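PDB 5IKY: oxalate biosynthetic component 1 from Burkholderia thailandensis, which is a bifunctional enzyme with serine hydrolase and lyase activities that produces oxalate in quorum sensing-dependent oxalogenesis. Local coordinates for residues A307-V319 / Y326-F340. Numbering follows the deposited sequence.
Sequences APDVASFSPGPVV and YDNPNAFLADQLAHF
The Leu-337 and Phe-313 side chains cross at about a right angle, the leucine CD2 methyl making a CH-pi contact over one face of the ring, 4.0 Å from its centroid. Leu-333 CD2 meets Phe-313 CE1 obliquely at 3.6 Å, while Gln-336 CB sits at the ring edge. In Phe-313, CG is anti to the backbone N (chi1 -171°), which turns the ring toward the helix, between Leu-333 and Leu-337. Phe-340 CZ touches Ala-311 CB at 3.7 Å. This is the strand-to-helix half of a beta-alpha-beta unit in a TIM-barrel-type domain: helix 330-340 runs back antiparallel (171°) over strand 310-313, which lies between parallel strands 275-278 and 346-351. A water accepts from Gln-336 NE2 and donates to O of Ser-312, whose side chain is about 5 Å from the bound magnesium ion; Arg-295 hydrogen-bonds the Gln-336 amide oxygen. In the connecting loop, a beta hairpin pairs Val-318 with Tyr-326 through two backbone bonds, and Val-318 CB lies over one face of the tyrosine ring. Asn-328 ND2 donates a hydrogen bond to Gly-316 O (2.7 Å), arriving above the carbonyl plane, and Arg-294 hydrogen-bonds OD1. Leu-333 CD1 packs on Pro-315 CA, in an inverse gamma turn.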
loop_
_atom_site.group_PDB
_atom_site.type_symbol
_atom_site.label_atom_id
_atom_site.label_comp_id
_atom_site.label_asym_id
_atom_site.label_seq_id
_atom_site.Cartn_x
_atom_site.Cartn_y
_atom_site.Cartn_z
ATOM N N ALA A 307 -10.505 -10.845 -13.567
ATOM C CA ALA A 307 -11.849 -10.935 -13.019
ATOM C C ALA A 307 -11.807 -10.725 -11.514
ATOM O O ALA A 307 -10.738 -10.811 -10.909
ATOM C CB ALA A 307 -12.466 -12.286 -13.354
ATOM N N PRO A 308 -12.963 -10.423 -10.902
ATOM C CA PRO A 308 -12.981 -10.431 -9.438
ATOM C C PRO A 308 -12.686 -11.833 -8.934
ATOM O O PRO A 308 -12.999 -12.806 -9.617
ATOM C CB PRO A 308 -14.407 -9.988 -9.087
ATOM C CG PRO A 308 -15.201 -10.167 -10.347
ATOM C CD PRO A 308 -14.242 -9.968 -11.474
ATOM N N ASP A 309 -12.073 -11.937 -7.764
ATOM C CA ASP A 309 -11.636 -13.226 -7.262
ATOM C C ASP A 309 -12.770 -13.965 -6.570
ATOM O O ASP A 309 -12.857 -15.190 -6.628
ATOM C CB ASP A 309 -10.460 -13.042 -6.307
ATOM C CG ASP A 309 -9.345 -12.222 -6.921
ATOM O OD1 ASP A 309 -8.522 -12.805 -7.659
ATOM O OD2 ASP A 309 -9.295 -10.995 -6.668
ATOM N N VAL A 310 -13.647 -13.214 -5.916
ATOM C CA VAL A 310 -14.700 -13.808 -5.107
ATOM C C VAL A 310 -16.034 -13.104 -5.340
ATOM O O VAL A 310 -16.071 -11.895 -5.550
ATOM C CB VAL A 310 -14.332 -13.756 -3.603
ATOM C CG1 VAL A 310 -15.452 -14.307 -2.753
ATOM C CG2 VAL A 310 -13.042 -14.528 -3.339
ATOM N N ALA A 311 -17.125 -13.868 -5.323
ATOM C CA ALA A 311 -18.466 -13.295 -5.396
ATOM C C ALA A 311 -19.407 -13.969 -4.393
ATOM O O ALA A 311 -19.282 -15.161 -4.111
ATOM C CB ALA A 311 -19.020 -13.412 -6.809
ATOM N N SER A 312 -20.347 -13.195 -3.861
ATOM C CA SER A 312 -21.295 -13.695 -2.870
ATOM C C SER A 312 -22.171 -14.809 -3.428
ATOM O O SER A 312 -22.558 -14.795 -4.596
ATOM C CB SER A 312 -22.172 -12.553 -2.351
ATOM O OG SER A 312 -21.423 -11.686 -1.523
ATOM N N PHE A 313 -22.484 -15.773 -2.570
ATOM C CA PHE A 313 -23.246 -16.945 -2.968
ATOM C C PHE A 313 -24.013 -17.480 -1.762
ATOM O O PHE A 313 -23.412 -17.863 -0.760
ATOM C CB PHE A 313 -22.309 -18.015 -3.541
ATOM C CG PHE A 313 -23.019 -19.180 -4.175
ATOM C CD1 PHE A 313 -23.461 -19.109 -5.486
ATOM C CD2 PHE A 313 -23.228 -20.351 -3.464
ATOM C CE1 PHE A 313 -24.108 -20.182 -6.075
ATOM C CE2 PHE A 313 -23.875 -21.429 -4.048
ATOM C CZ PHE A 313 -24.315 -21.342 -5.356
ATOM N N SER A 314 -25.339 -17.489 -1.851
ATOM C CA SER A 314 -26.167 -18.002 -0.763
ATOM C C SER A 314 -27.076 -19.127 -1.245
ATOM O O SER A 314 -28.072 -18.883 -1.923
ATOM C CB SER A 314 -27.002 -16.879 -0.145
ATOM O OG SER A 314 -26.174 -15.931 0.508
ATOM N N PRO A 315 -26.731 -20.374 -0.896
ATOM C CA PRO A 315 -27.533 -21.520 -1.331
ATOM C C PRO A 315 -28.833 -21.644 -0.539
ATOM O O PRO A 315 -29.030 -22.621 0.183
ATOM C CB PRO A 315 -26.607 -22.710 -1.069
ATOM C CG PRO A 315 -25.755 -22.263 0.072
ATOM C CD PRO A 315 -25.555 -20.783 -0.109
ATOM N N GLY A 316 -29.705 -20.650 -0.677
ATOM C CA GLY A 316 -30.990 -20.652 -0.002
ATOM C C GLY A 316 -31.529 -19.245 0.170
ATOM O O GLY A 316 -30.803 -18.273 -0.034
ATOM N N PRO A 317 -32.810 -19.128 0.551
ATOM C CA PRO A 317 -33.463 -17.826 0.728
ATOM C C PRO A 317 -32.837 -17.002 1.849
ATOM O O PRO A 317 -32.403 -17.560 2.855
ATOM C CB PRO A 317 -34.909 -18.198 1.082
ATOM C CG PRO A 317 -35.079 -19.610 0.631
ATOM C CD PRO A 317 -33.734 -20.246 0.803
ATOM N N VAL A 318 -32.791 -15.688 1.670
ATOM C CA VAL A 318 -32.341 -14.796 2.728
ATOM C C VAL A 318 -33.509 -13.920 3.158
ATOM O O VAL A 318 -33.952 -13.056 2.405
ATOM C CB VAL A 318 -31.162 -13.916 2.279
ATOM C CG1 VAL A 318 -30.647 -13.089 3.445
ATOM C CG2 VAL A 318 -30.045 -14.779 1.702
ATOM N N VAL A 319 -34.018 -14.157 4.362
ATOM C CA VAL A 319 -35.193 -13.440 4.841
ATOM C C VAL A 319 -34.923 -12.744 6.173
ATOM O O VAL A 319 -34.925 -13.382 7.227
ATOM C CB VAL A 319 -36.399 -14.387 5.002
ATOM C CG1 VAL A 319 -37.644 -13.596 5.352
ATOM C CG2 VAL A 319 -36.618 -15.195 3.729
ATOM N N TYR A 326 -33.934 -11.619 -0.150
ATOM C CA TYR A 326 -33.981 -12.062 -1.536
ATOM C C TYR A 326 -33.945 -13.582 -1.604
ATOM O O TYR A 326 -33.458 -14.244 -0.688
ATOM C CB TYR A 326 -32.822 -11.454 -2.336
ATOM C CG TYR A 326 -31.465 -11.607 -1.680
ATOM C CD1 TYR A 326 -31.053 -10.735 -0.677
ATOM C CD2 TYR A 326 -30.589 -12.613 -2.070
ATOM C CE1 TYR A 326 -29.815 -10.869 -0.075
ATOM C CE2 TYR A 326 -29.346 -12.751 -1.474
ATOM C CZ TYR A 326 -28.966 -11.876 -0.477
ATOM O OH TYR A 326 -27.735 -12.006 0.122
ATOM N N ASP A 327 -34.474 -14.130 -2.690
ATOM C CA ASP A 327 -34.508 -15.572 -2.867
ATOM C C ASP A 327 -33.345 -16.024 -3.747
ATOM O O ASP A 327 -32.810 -15.243 -4.533
ATOM C CB ASP A 327 -35.845 -16.006 -3.476
ATOM C CG ASP A 327 -36.022 -17.513 -3.475
ATOM O OD1 ASP A 327 -35.602 -18.157 -2.490
ATOM O OD2 ASP A 327 -36.583 -18.051 -4.454
ATOM N N ASN A 328 -32.947 -17.282 -3.599
ATOM C CA ASN A 328 -31.903 -17.854 -4.437
ATOM C C ASN A 328 -32.313 -19.225 -4.972
ATOM O O ASN A 328 -31.882 -20.252 -4.449
ATOM C CB ASN A 328 -30.582 -17.963 -3.663
ATOM C CG ASN A 328 -30.101 -16.620 -3.123
ATOM O OD1 ASN A 328 -29.510 -15.822 -3.848
ATOM N ND2 ASN A 328 -30.348 -16.374 -1.842
ATOM N N PRO A 329 -33.159 -19.242 -6.015
ATOM C CA PRO A 329 -33.626 -20.491 -6.625
ATOM C C PRO A 329 -32.473 -21.343 -7.152
ATOM O O PRO A 329 -31.419 -20.809 -7.499
ATOM C CB PRO A 329 -34.523 -20.011 -7.771
ATOM C CG PRO A 329 -34.952 -18.643 -7.363
ATOM C CD PRO A 329 -33.771 -18.061 -6.648
ATOM N N ASN A 330 -32.688 -22.653 -7.215
ATOM C CA ASN A 330 -31.630 -23.601 -7.540
ATOM C C ASN A 330 -31.082 -23.471 -8.962
ATOM O O ASN A 330 -29.869 -23.525 -9.165
ATOM C CB ASN A 330 -32.131 -25.028 -7.303
ATOM C CG ASN A 330 -32.403 -25.311 -5.837
ATOM O OD1 ASN A 330 -31.652 -24.879 -4.962
ATOM N ND2 ASN A 330 -33.481 -26.037 -5.561
ATOM N N ALA A 331 -31.968 -23.307 -9.941
ATOM C CA ALA A 331 -31.532 -23.146 -11.328
ATOM C C ALA A 331 -30.711 -21.876 -11.494
ATOM O O ALA A 331 -29.743 -21.844 -12.252
ATOM C CB ALA A 331 -32.720 -23.124 -12.266
ATOM N N PHE A 332 -31.117 -20.827 -10.786
ATOM C CA PHE A 332 -30.388 -19.569 -10.798
ATOM C C PHE A 332 -28.984 -19.763 -10.248
ATOM O O PHE A 332 -28.000 -19.367 -10.875
ATOM C CB PHE A 332 -31.129 -18.504 -9.987
ATOM C CG PHE A 332 -30.272 -17.334 -9.608
ATOM C CD1 PHE A 332 -29.887 -16.405 -10.559
ATOM C CD2 PHE A 332 -29.851 -17.163 -8.299
ATOM C CE1 PHE A 332 -29.093 -15.332 -10.214
ATOM C CE2 PHE A 332 -29.059 -16.088 -7.946
ATOM C CZ PHE A 332 -28.681 -15.170 -8.902
ATOM N N LEU A 333 -28.903 -20.378 -9.071
ATOM C CA LEU A 333 -27.623 -20.651 -8.427
ATOM C C LEU A 333 -26.724 -21.524 -9.294
ATOM O O LEU A 333 -25.503 -21.367 -9.286
ATOM C CB LEU A 333 -27.847 -21.315 -7.071
ATOM C CG LEU A 333 -28.471 -20.394 -6.025
ATOM C CD1 LEU A 333 -28.722 -21.147 -4.736
ATOM C CD2 LEU A 333 -27.562 -19.197 -5.782
ATOM N N ALA A 334 -27.333 -22.437 -10.043
ATOM C CA ALA A 334 -26.587 -23.297 -10.953
ATOM C C ALA A 334 -26.020 -22.477 -12.108
ATOM O O ALA A 334 -24.906 -22.724 -12.566
ATOM C CB ALA A 334 -27.470 -24.424 -11.477
ATOM N N ASP A 335 -26.793 -21.501 -12.576
ATOM C CA ASP A 335 -26.320 -20.593 -13.615
ATOM C C ASP A 335 -25.191 -19.716 -13.086
ATOM O O ASP A 335 -24.245 -19.404 -13.809
ATOM C CB ASP A 335 -27.460 -19.721 -14.138
ATOM C CG ASP A 335 -28.436 -20.494 -14.998
ATOM O OD1 ASP A 335 -28.027 -21.514 -15.597
ATOM O OD2 ASP A 335 -29.610 -20.075 -15.084
ATOM N N GLN A 336 -25.303 -19.320 -11.819
ATOM C CA GLN A 336 -24.253 -18.561 -11.152
ATOM C C GLN A 336 -22.948 -19.353 -11.137
ATOM O O GLN A 336 -21.932 -18.896 -11.661
ATOM C CB GLN A 336 -24.666 -18.197 -9.722
ATOM C CG GLN A 336 -25.855 -17.249 -9.621
ATOM C CD GLN A 336 -25.524 -15.838 -10.069
ATOM O OE1 GLN A 336 -25.657 -15.505 -11.245
ATOM N NE2 GLN A 336 -25.098 -14.998 -9.130
ATOM N N LEU A 337 -22.989 -20.546 -10.550
ATOM C CA LEU A 337 -21.799 -21.384 -10.437
ATOM C C LEU A 337 -21.184 -21.693 -11.797
ATOM O O LEU A 337 -19.961 -21.740 -11.933
ATOM C CB LEU A 337 -22.124 -22.688 -9.706
ATOM C CG LEU A 337 -22.383 -22.553 -8.204
ATOM C CD1 LEU A 337 -22.541 -23.919 -7.559
ATOM C CD2 LEU A 337 -21.269 -21.768 -7.531
ATOM N N ALA A 338 -22.026 -21.897 -12.803
ATOM C CA ALA A 338 -21.531 -22.173 -14.146
ATOM C C ALA A 338 -20.774 -20.962 -14.672
ATOM O O ALA A 338 -19.705 -21.095 -15.268
ATOM C CB ALA A 338 -22.669 -22.537 -15.075
ATOM N N HIS A 339 -21.335 -19.783 -14.427
ATOM C CA HIS A 339 -20.726 -18.531 -14.849
ATOM C C HIS A 339 -19.449 -18.218 -14.063
ATOM O O HIS A 339 -18.452 -17.791 -14.648
ATOM C CB HIS A 339 -21.722 -17.381 -14.704
ATOM C CG HIS A 339 -21.169 -16.056 -15.120
ATOM N ND1 HIS A 339 -21.050 -15.684 -16.441
ATOM C CD2 HIS A 339 -20.693 -15.020 -14.392
ATOM C CE1 HIS A 339 -20.526 -14.473 -16.509
ATOM N NE2 HIS A 339 -20.300 -14.048 -15.279
ATOM N N PHE A 340 -19.485 -18.430 -12.747
ATOM C CA PHE A 340 -18.303 -18.250 -11.897
ATOM C C PHE A 340 -17.109 -19.027 -12.450
ATOM O O PHE A 340 -15.974 -18.549 -12.436
ATOM C CB PHE A 340 -18.562 -18.717 -10.457
ATOM C CG PHE A 340 -19.452 -17.809 -9.646
ATOM C CD1 PHE A 340 -20.287 -16.887 -10.246
ATOM C CD2 PHE A 340 -19.447 -17.891 -8.261
ATOM C CE1 PHE A 340 -21.110 -16.081 -9.486
ATOM C CE2 PHE A 340 -20.261 -17.076 -7.496
ATOM C CZ PHE A 340 -21.092 -16.168 -8.109
HETATM O O HOH W 1 -24.795 -15.907 -6.505
#